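Local coordinates for protein putative hydrolase (Bacteroides ovatus, PDB 4HBS) that is of unknown function but probably acts as a hydrolase, built as a five-bladed beta-propeller in a clan that includes beta-fructosidase-like folds, at residues A[65-73]-A[198-208]; A[164-173]-A[253-261]. All coordinates share one frame; numbering follows the deposited sequence.

Interaction 1: residues A[65-73]-A[198-208]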
loop_
_atom_site.group_PDB
_atom_site.type_symbol
_atom_site.label_atom_id
_atom_site.label_comp_id
_atom_site.label_asym_id
_atom_site.label_seq_id
_atom_site.Cartn_x
_atom_site.Cartn_y
_atom_site.Cartn_z
ATOM N N GLY A 65 11.925 1.098 -1.300
ATOM C CA GLY A 65 13.342 0.849 -1.090
ATOM C C GLY A 65 14.096 2.163 -1.176
ATOM O O GLY A 65 13.765 3.002 -2.029
ATOM N N LEU A 66 15.049 2.395 -0.242
ATOM C CA LEU A 66 15.825 3.636 -0.195
ATOM C C LEU A 66 17.227 3.409 -0.748
ATOM O O LEU A 66 17.664 2.260 -0.852
ATOM C CB LEU A 66 15.886 4.171 1.245
ATOM C CG LEU A 66 14.539 4.534 1.874
ATOM C CD1 LEU A 66 14.716 4.971 3.291
ATOM C CD2 LEU A 66 13.837 5.599 1.082
ATOM N N PRO A 67 17.971 4.477 -1.109
ATOM C CA PRO A 67 19.323 4.265 -1.674
ATOM C C PRO A 67 20.394 3.795 -0.667
ATOM O O PRO A 67 21.453 3.344 -1.102
ATOM C CB PRO A 67 19.690 5.644 -2.245
ATOM C CG PRO A 67 18.449 6.455 -2.180
ATOM C CD PRO A 67 17.640 5.917 -1.070
ATOM N N ASP A 68 20.131 3.896 0.658
ATOM C CA ASP A 68 21.087 3.485 1.702
ATOM C C ASP A 68 20.883 2.018 2.159
ATOM O O ASP A 68 21.518 1.598 3.126
ATOM C CB ASP A 68 21.012 4.441 2.918
ATOM C CG ASP A 68 19.608 4.752 3.417
ATOM O OD1 ASP A 68 18.804 3.801 3.566
ATOM O OD2 ASP A 68 19.295 5.950 3.592
ATOM N N GLY A 69 20.018 1.261 1.472
ATOM C CA GLY A 69 19.760 -0.134 1.800
ATOM C C GLY A 69 18.563 -0.361 2.699
ATOM O O GLY A 69 18.152 -1.511 2.876
ATOM N N ASN A 70 17.989 0.719 3.286
ATOM C CA ASN A 70 16.815 0.603 4.152
ATOM C C ASN A 70 15.559 0.622 3.305
ATOM O O ASN A 70 15.630 0.905 2.107
ATOM C CB ASN A 70 16.764 1.751 5.162
ATOM C CG ASN A 70 18.001 1.909 6.010
ATOM O OD1 ASN A 70 18.646 0.937 6.385
ATOM N ND2 ASN A 70 18.376 3.149 6.315
ATOM N N ILE A 71 14.402 0.313 3.930
ATOM C CA ILE A 71 13.084 0.304 3.280
ATOM C C ILE A 71 12.157 1.178 4.099
ATOM O O ILE A 71 12.107 1.044 5.324
ATOM C CB ILE A 71 12.514 -1.135 3.122
ATOM C CG1 ILE A 71 13.430 -1.978 2.226
ATOM C CG2 ILE A 71 11.064 -1.099 2.569
ATOM C CD1 ILE A 71 13.139 -3.377 2.229
ATOM N N PHE A 72 11.410 2.057 3.424
ATOM C CA PHE A 72 10.466 2.962 4.069
ATOM C C PHE A 72 9.066 2.337 4.017
ATOM O O PHE A 72 8.605 1.989 2.944
ATOM C CB PHE A 72 10.498 4.332 3.368
ATOM C CG PHE A 72 9.327 5.219 3.694
ATOM C CD1 PHE A 72 9.348 6.044 4.807
ATOM C CD2 PHE A 72 8.170 5.173 2.930
ATOM C CE1 PHE A 72 8.233 6.808 5.146
ATOM C CE2 PHE A 72 7.058 5.935 3.272
ATOM C CZ PHE A 72 7.088 6.738 4.382
ATOM N N TRP A 73 8.395 2.221 5.167
ATOM C CA TRP A 73 7.034 1.676 5.268
ATOM C C TRP A 73 6.095 2.764 5.708
ATOM O O TRP A 73 6.412 3.435 6.692
ATOM C CB TRP A 73 6.980 0.538 6.302
ATOM C CG TRP A 73 7.769 -0.664 5.931
ATOM C CD1 TRP A 73 9.130 -0.781 5.905
ATOM C CD2 TRP A 73 7.248 -1.958 5.623
ATOM N NE1 TRP A 73 9.488 -2.064 5.573
ATOM C CE2 TRP A 73 8.353 -2.816 5.417
ATOM C CE3 TRP A 73 5.950 -2.472 5.455
ATOM C CZ2 TRP A 73 8.196 -4.154 5.039
ATOM C CZ3 TRP A 73 5.796 -3.801 5.097
ATOM C CH2 TRP A 73 6.909 -4.627 4.894
ATOM N N LEU A 198 17.034 12.104 3.835
ATOM C CA LEU A 198 17.659 10.780 3.947
ATOM C C LEU A 198 19.070 10.929 4.550
ATOM O O LEU A 198 19.923 10.054 4.385
ATOM C CB LEU A 198 17.713 10.104 2.558
ATOM C CG LEU A 198 16.364 9.939 1.840
ATOM C CD1 LEU A 198 16.555 9.404 0.432
ATOM C CD2 LEU A 198 15.445 9.029 2.600
ATOM N N GLU A 199 19.281 12.027 5.287
ATOM C CA GLU A 199 20.536 12.378 5.944
ATOM C C GLU A 199 20.539 11.736 7.339
ATOM O O GLU A 199 19.593 11.933 8.101
ATOM C CB GLU A 199 20.627 13.922 6.030
ATOM C CG GLU A 199 21.845 14.492 6.743
ATOM C CD GLU A 199 21.666 15.891 7.312
ATOM O OE1 GLU A 199 20.537 16.438 7.254
ATOM O OE2 GLU A 199 22.660 16.432 7.850
ATOM N N GLY A 200 21.581 10.973 7.653
ATOM C CA GLY A 200 21.721 10.306 8.943
ATOM C C GLY A 200 21.381 8.831 8.892
ATOM O O GLY A 200 21.522 8.188 7.846
ATOM N N LYS A 201 20.945 8.293 10.037
ATOM C CA LYS A 201 20.538 6.898 10.214
ATOM C C LYS A 201 19.165 6.876 10.901
ATOM O O LYS A 201 18.888 7.802 11.659
ATOM C CB LYS A 201 21.589 6.161 11.055
ATOM C CG LYS A 201 22.914 6.008 10.316
ATOM C CD LYS A 201 23.872 5.047 11.015
ATOM C CE LYS A 201 25.016 4.610 10.130
ATOM N NZ LYS A 201 25.667 3.376 10.646
ATOM N N PRO A 202 18.275 5.866 10.678
ATOM C CA PRO A 202 16.956 5.879 11.357
ATOM C C PRO A 202 17.076 6.124 12.865
ATOM O O PRO A 202 17.987 5.590 13.504
ATOM C CB PRO A 202 16.389 4.503 11.040
ATOM C CG PRO A 202 17.041 4.119 9.780
ATOM C CD PRO A 202 18.417 4.676 9.819
ATOM N N GLY A 203 16.225 7.007 13.392
ATOM C CA GLY A 203 16.288 7.426 14.789
ATOM C C GLY A 203 16.928 8.799 14.932
ATOM O O GLY A 203 16.592 9.529 15.870
ATOM N N ASP A 204 17.872 9.184 13.998
ATOM C CA ASP A 204 18.502 10.525 13.981
ATOM C C ASP A 204 17.453 11.605 13.937
ATOM O O ASP A 204 16.314 11.357 13.536
ATOM C CB ASP A 204 19.422 10.723 12.744
ATOM C CG ASP A 204 20.897 10.587 13.015
ATOM O OD1 ASP A 204 21.372 9.443 13.145
ATOM O OD2 ASP A 204 21.596 11.623 13.016
ATOM N N ALA A 205 17.845 12.813 14.281
ATOM C CA ALA A 205 16.957 13.955 14.193
ATOM C C ALA A 205 16.683 14.289 12.711
ATOM O O ALA A 205 15.554 14.613 12.356
ATOM C CB ALA A 205 17.581 15.141 14.897
ATOM N N THR A 206 17.706 14.157 11.849
ATOM C CA THR A 206 17.602 14.464 10.424
ATOM C C THR A 206 16.933 13.355 9.589
ATOM O O THR A 206 16.171 13.673 8.678
ATOM C CB THR A 206 19.011 14.769 9.856
ATOM O OG1 THR A 206 19.927 13.730 10.218
ATOM C CG2 THR A 206 19.554 16.085 10.365
ATOM N N TYR A 207 17.237 12.074 9.871
ATOM C CA TYR A 207 16.739 10.946 9.070
ATOM C C TYR A 207 15.211 10.784 9.073
ATOM O O TYR A 207 14.598 10.557 10.127
ATOM C CB TYR A 207 17.373 9.632 9.510
ATOM C CG TYR A 207 17.322 8.597 8.415
ATOM C CD1 TYR A 207 18.271 8.583 7.399
ATOM C CD2 TYR A 207 16.279 7.686 8.341
ATOM C CE1 TYR A 207 18.209 7.654 6.366
ATOM C CE2 TYR A 207 16.209 6.754 7.315
ATOM C CZ TYR A 207 17.182 6.735 6.334
ATOM O OH TYR A 207 17.122 5.807 5.326
HETATM N N MSE A 208 14.622 10.817 7.845
HETATM C CA MSE A 208 13.190 10.724 7.551
HETATM C C MSE A 208 12.392 11.886 8.189
HETATM O O MSE A 208 11.182 11.760 8.408
HETATM C CB MSE A 208 12.602 9.346 7.930
HETATM C CG MSE A 208 12.616 8.344 6.780
HETATM SE SE MSE A 208 11.631 8.902 5.174
HETATM C CE MSE A 208 12.563 7.898 3.945
#
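Tyr207 meets Asp68 and Asn70 because its CG lies opposite the backbone N (chi1 -157°), which sends the phenol across to the turn of segment 65-73. Asp68 takes the less common branch, with CG between its backbone N and carbonyl carbon (chi1 47°), and its carboxylate comes to the phenol from the opposite direction. Tyr207 OH donates to Asp68 OD2 at 2.8 Å; Asp68 OD2 lies at the edge of the ring and is met on its syn side, somewhat out of the carboxylate plane. The same hydroxyl accepts from Asn70 ND2 at 3.1 Å, almost in the amide plane and nearly straight (N-H...O 167°), with amide and ring turned almost perpendicular. Asp68 OD1 looks back into its own segment and accepts from Asn70 N at 3.2 Å, an Asx turn overlapping the type I turn from Leu66 to Gly69. Pro202 flanks this group: its N lies over the rim of one Tyr207 face, while its CG and CD touch the Asn70 amide.

Beside the polar group the contact is apolar. Leu66 and selenomethionine Met208 meet tip to tip, CD1 to CE at 3.7 Å. Leu66 CD2 also reaches Leu198 CD2 at 4.1 Å, and Leu198 CD1 meets Pro67 CD at 3.9 Å, the two side chains crossing at about a right angle. The selenium, Met208 SE, stands 3.7 Å from Phe72 CD1, an oblique Met-aromatic contact.

The turn between strands 60-65 and 71-75 is thus joined to the loop between strands 187-197 and 210-218, linking two sheets of the five-bladed propeller. Across this contact Tyr207 OH donates once and accepts once, which probably sets the direction of its O-H, while the Asx turn keeps Asp68 and Asn70 side by side, alongside the apolar packing.

Interaction 2: residues A[164-173]-A[253-261]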
loop_
_atom_site.group_PDB
_atom_site.type_symbol
_atom_site.label_atom_id
_atom_site.label_comp_id
_atom_site.label_asym_id
_atom_site.label_seq_id
_atom_site.Cartn_x
_atom_site.Cartn_y
_atom_site.Cartn_z
ATOM N N THR A 164 8.759 8.284 -4.252
ATOM C CA THR A 164 9.944 8.087 -5.093
ATOM C C THR A 164 11.120 8.822 -4.496
ATOM O O THR A 164 10.934 9.702 -3.650
ATOM C CB THR A 164 9.699 8.577 -6.549
ATOM O OG1 THR A 164 10.831 8.247 -7.360
ATOM C CG2 THR A 164 9.409 10.091 -6.645
ATOM N N ILE A 165 12.336 8.483 -4.969
ATOM C CA ILE A 165 13.569 9.145 -4.564
ATOM C C ILE A 165 13.982 10.099 -5.682
ATOM O O ILE A 165 13.998 9.719 -6.860
ATOM C CB ILE A 165 14.707 8.136 -4.228
ATOM C CG1 ILE A 165 14.213 6.953 -3.330
ATOM C CG2 ILE A 165 15.885 8.859 -3.584
ATOM C CD1 ILE A 165 13.788 7.327 -1.947
ATOM N N TYR A 166 14.279 11.342 -5.311
ATOM C CA TYR A 166 14.738 12.373 -6.234
ATOM C C TYR A 166 15.711 13.276 -5.474
ATOM O O TYR A 166 15.335 13.800 -4.421
ATOM C CB TYR A 166 13.545 13.163 -6.798
ATOM C CG TYR A 166 13.943 14.250 -7.775
ATOM C CD1 TYR A 166 14.435 13.935 -9.037
ATOM C CD2 TYR A 166 13.845 15.593 -7.431
ATOM C CE1 TYR A 166 14.816 14.934 -9.937
ATOM C CE2 TYR A 166 14.242 16.599 -8.313
ATOM C CZ TYR A 166 14.744 16.266 -9.562
ATOM O OH TYR A 166 15.096 17.253 -10.466
ATOM N N ASN A 167 16.973 13.411 -5.977
ATOM C CA ASN A 167 18.044 14.232 -5.385
ATOM C C ASN A 167 18.296 13.843 -3.913
ATOM O O ASN A 167 18.281 14.705 -3.029
ATOM C CB ASN A 167 17.733 15.753 -5.525
ATOM C CG ASN A 167 18.017 16.341 -6.895
ATOM O OD1 ASN A 167 18.512 15.670 -7.822
ATOM N ND2 ASN A 167 17.755 17.637 -7.038
ATOM N N ASN A 168 18.541 12.532 -3.675
ATOM C CA ASN A 168 18.780 11.922 -2.348
ATOM C C ASN A 168 17.777 12.458 -1.291
ATOM O O ASN A 168 18.154 12.920 -0.200
ATOM C CB ASN A 168 20.247 12.108 -1.884
ATOM C CG ASN A 168 20.669 11.114 -0.791
ATOM O OD1 ASN A 168 20.422 9.888 -0.886
ATOM N ND2 ASN A 168 21.316 11.609 0.273
ATOM N N GLN A 169 16.499 12.423 -1.668
ATOM C CA GLN A 169 15.372 12.855 -0.846
ATOM C C GLN A 169 14.182 12.089 -1.294
ATOM O O GLN A 169 14.040 11.879 -2.504
ATOM C CB GLN A 169 15.099 14.363 -0.997
ATOM C CG GLN A 169 16.116 15.258 -0.330
ATOM C CD GLN A 169 15.704 16.701 -0.376
ATOM O OE1 GLN A 169 14.984 17.153 -1.283
ATOM N NE2 GLN A 169 16.194 17.474 0.576
HETATM N N MSE A 170 13.317 11.665 -0.368
HETATM C CA MSE A 170 12.127 10.926 -0.753
HETATM C C MSE A 170 10.938 11.874 -0.835
HETATM O O MSE A 170 10.575 12.509 0.162
HETATM C CB MSE A 170 11.842 9.786 0.214
HETATM C CG MSE A 170 10.749 8.845 -0.277
HETATM SE SE MSE A 170 10.149 7.705 1.122
HETATM C CE MSE A 170 9.168 9.007 2.103
ATOM N N GLN A 171 10.332 11.952 -2.032
ATOM C CA GLN A 171 9.141 12.751 -2.307
ATOM C C GLN A 171 7.966 11.820 -2.231
ATOM O O GLN A 171 7.966 10.801 -2.929
ATOM C CB GLN A 171 9.208 13.388 -3.699
ATOM C CG GLN A 171 10.527 14.031 -4.047
ATOM C CD GLN A 171 10.426 14.600 -5.426
ATOM O OE1 GLN A 171 10.383 13.856 -6.412
ATOM N NE2 GLN A 171 10.304 15.916 -5.540
HETATM N N MSE A 172 6.981 12.131 -1.380
HETATM C CA MSE A 172 5.811 11.288 -1.170
HETATM C C MSE A 172 4.512 12.057 -1.322
HETATM O O MSE A 172 4.437 13.218 -0.912
HETATM C CB MSE A 172 5.881 10.717 0.243
HETATM C CG MSE A 172 4.593 10.020 0.680
HETATM SE SE MSE A 172 4.843 8.930 2.181
HETATM C CE MSE A 172 3.544 7.658 1.756
ATOM N N LEU A 173 3.463 11.379 -1.833
ATOM C CA LEU A 173 2.127 11.956 -1.921
ATOM C C LEU A 173 1.262 11.460 -0.753
ATOM O O LEU A 173 1.238 10.265 -0.456
ATOM C CB LEU A 173 1.416 11.605 -3.234
ATOM C CG LEU A 173 2.060 11.983 -4.530
ATOM C CD1 LEU A 173 1.248 11.482 -5.664
ATOM C CD2 LEU A 173 2.236 13.482 -4.673
ATOM N N THR A 253 9.467 15.091 -15.561
ATOM C CA THR A 253 10.819 14.614 -15.240
ATOM C C THR A 253 10.726 13.651 -14.034
ATOM O O THR A 253 9.616 13.301 -13.612
ATOM C CB THR A 253 11.732 15.821 -14.959
ATOM O OG1 THR A 253 11.485 16.317 -13.645
ATOM C CG2 THR A 253 11.551 16.949 -15.970
ATOM N N ARG A 254 11.884 13.238 -13.465
ATOM C CA ARG A 254 11.893 12.349 -12.289
ATOM C C ARG A 254 11.539 13.113 -10.987
ATOM O O ARG A 254 11.431 12.477 -9.939
ATOM C CB ARG A 254 13.233 11.618 -12.152
ATOM C CG ARG A 254 13.445 10.625 -13.279
ATOM C CD ARG A 254 14.673 9.767 -13.078
ATOM N NE ARG A 254 15.121 9.147 -14.333
ATOM C CZ ARG A 254 14.562 8.082 -14.915
ATOM N NH1 ARG A 254 13.501 7.489 -14.368
ATOM N NH2 ARG A 254 15.055 7.607 -16.054
ATOM N N ASP A 255 11.361 14.467 -11.053
ATOM C CA ASP A 255 10.898 15.262 -9.914
ATOM C C ASP A 255 9.383 15.038 -9.803
ATOM O O ASP A 255 8.652 15.333 -10.748
ATOM C CB ASP A 255 11.228 16.772 -10.103
ATOM C CG ASP A 255 11.044 17.654 -8.870
ATOM O OD1 ASP A 255 10.306 17.244 -7.949
ATOM O OD2 ASP A 255 11.607 18.780 -8.848
ATOM N N LEU A 256 8.907 14.508 -8.679
ATOM C CA LEU A 256 7.474 14.290 -8.479
ATOM C C LEU A 256 6.697 15.632 -8.596
ATOM O O LEU A 256 5.561 15.636 -9.069
ATOM C CB LEU A 256 7.229 13.615 -7.108
ATOM C CG LEU A 256 5.842 13.061 -6.798
ATOM C CD1 LEU A 256 5.303 12.216 -7.943
ATOM C CD2 LEU A 256 5.894 12.225 -5.548
ATOM N N GLY A 257 7.346 16.749 -8.237
ATOM C CA GLY A 257 6.764 18.083 -8.346
ATOM C C GLY A 257 6.714 18.689 -9.746
ATOM O O GLY A 257 6.245 19.822 -9.890
ATOM N N SER A 258 7.194 17.952 -10.806
ATOM C CA SER A 258 7.151 18.398 -12.215
ATOM C C SER A 258 5.743 18.615 -12.682
ATOM O O SER A 258 4.810 18.186 -12.006
ATOM C CB SER A 258 7.744 17.337 -13.135
ATOM O OG SER A 258 8.978 16.821 -12.691
ATOM N N GLN A 259 5.575 19.174 -13.888
ATOM C CA GLN A 259 4.246 19.355 -14.466
ATOM C C GLN A 259 3.642 17.990 -14.779
ATOM O O GLN A 259 4.323 17.115 -15.326
ATOM C CB GLN A 259 4.298 20.223 -15.736
ATOM C CG GLN A 259 2.951 20.351 -16.450
ATOM C CD GLN A 259 2.777 21.698 -17.101
ATOM O OE1 GLN A 259 3.398 21.994 -18.125
ATOM N NE2 GLN A 259 1.941 22.559 -16.516
ATOM N N TRP A 260 2.381 17.800 -14.393
ATOM C CA TRP A 260 1.672 16.554 -14.643
ATOM C C TRP A 260 0.901 16.659 -15.936
ATOM O O TRP A 260 0.414 17.742 -16.279
ATOM C CB TRP A 260 0.700 16.230 -13.497
ATOM C CG TRP A 260 1.341 15.714 -12.250
ATOM C CD1 TRP A 260 2.646 15.846 -11.874
ATOM C CD2 TRP A 260 0.678 15.052 -11.173
ATOM N NE1 TRP A 260 2.846 15.255 -10.649
ATOM C CE2 TRP A 260 1.655 14.756 -10.196
ATOM C CE3 TRP A 260 -0.650 14.667 -10.938
ATOM C CZ2 TRP A 260 1.348 14.069 -9.020
ATOM C CZ3 TRP A 260 -0.951 13.992 -9.772
ATOM C CH2 TRP A 260 0.032 13.737 -8.809
ATOM N N GLU A 261 0.803 15.540 -16.664
ATOM C CA GLU A 261 -0.011 15.437 -17.868
ATOM C C GLU A 261 -0.776 14.133 -17.767
ATOM O O GLU A 261 -0.259 13.148 -17.242
ATOM C CB GLU A 261 0.780 15.584 -19.163
ATOM C CG GLU A 261 2.021 14.734 -19.276
ATOM C CD GLU A 261 2.687 14.821 -20.637
ATOM O OE1 GLU A 261 2.352 15.745 -21.416
ATOM O OE2 GLU A 261 3.543 13.954 -20.927
#
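Gln171 makes both hydrogen bonds between the segments, using the two ends of one amide. Its OE1 accepts from Leu256 N at 2.8 Å, the donor tilted from the carbonyl plane, and its NE2 gives a hydrogen to Asp255 OD1, also at 2.8 Å and within the amide plane. CG opposite the carbonyl carbon (chi1 -45°) and an extended chain beyond it set the amide against the 253-261 loop. Asp255 OD1 accepts a second bond, from Gly257 N at 3.0 Å, which forms an Asx turn; the two donors come from opposite faces of the carboxylate plane, which should restrict the rotation of the carboxylate.

Stacking supplies the next layer. The Asp255 carboxylate is stacked beside CE2 of Tyr166, planes 24° apart, with Asp255 CB over the ring face, 3.7 Å from the centroid in a CH-pi contact. Tyr166 CD1 also approaches the Arg254 carbonyl oxygen.

Apolar packing completes the contact around Leu256, which slides past Gln171 and Thr164. Leu256 CD2 lies 4.0 Å from Leu173 CD2, and Leu173 CD1 meets the edge of the Trp260 ring at CH2, 4.1 Å away. Trp260 NE1 is bonded to Leu256 O at 3.2 Å, nearly along the carbonyl direction, linking the two residues within the segment.

Arg254 leads away to the carbonyl oxygen of Asp231. Leu256 also touches Leu193 of strand 187-197 and Leu238 of strand 236-242, and Trp260 also rests on Leu238: the loop before strand 260-265 is fitted against the hairpin of strands 156-165 and 169-178.

How the interactions relate
From the N terminus, segment 65-73 turns between strands 60-65 and 71-75 of one four-stranded sheet, and segment 164-173 is a hairpin at the start of the next. Interaction 1 closes a loop at 198-208, between strands 187-197 and 210-218 of that second sheet. Interaction 2 closes a loop at 253-261, in the five-stranded sheet that follows. The segments alternate, so the two closures cross rather than nest. Their centres lie about 17 Å apart, yet they touch: Leu66 packs on Ile165, Phe72 on Met170, and Leu198 on Asn168 and Gln169. Together they join three successive sheets of the propeller.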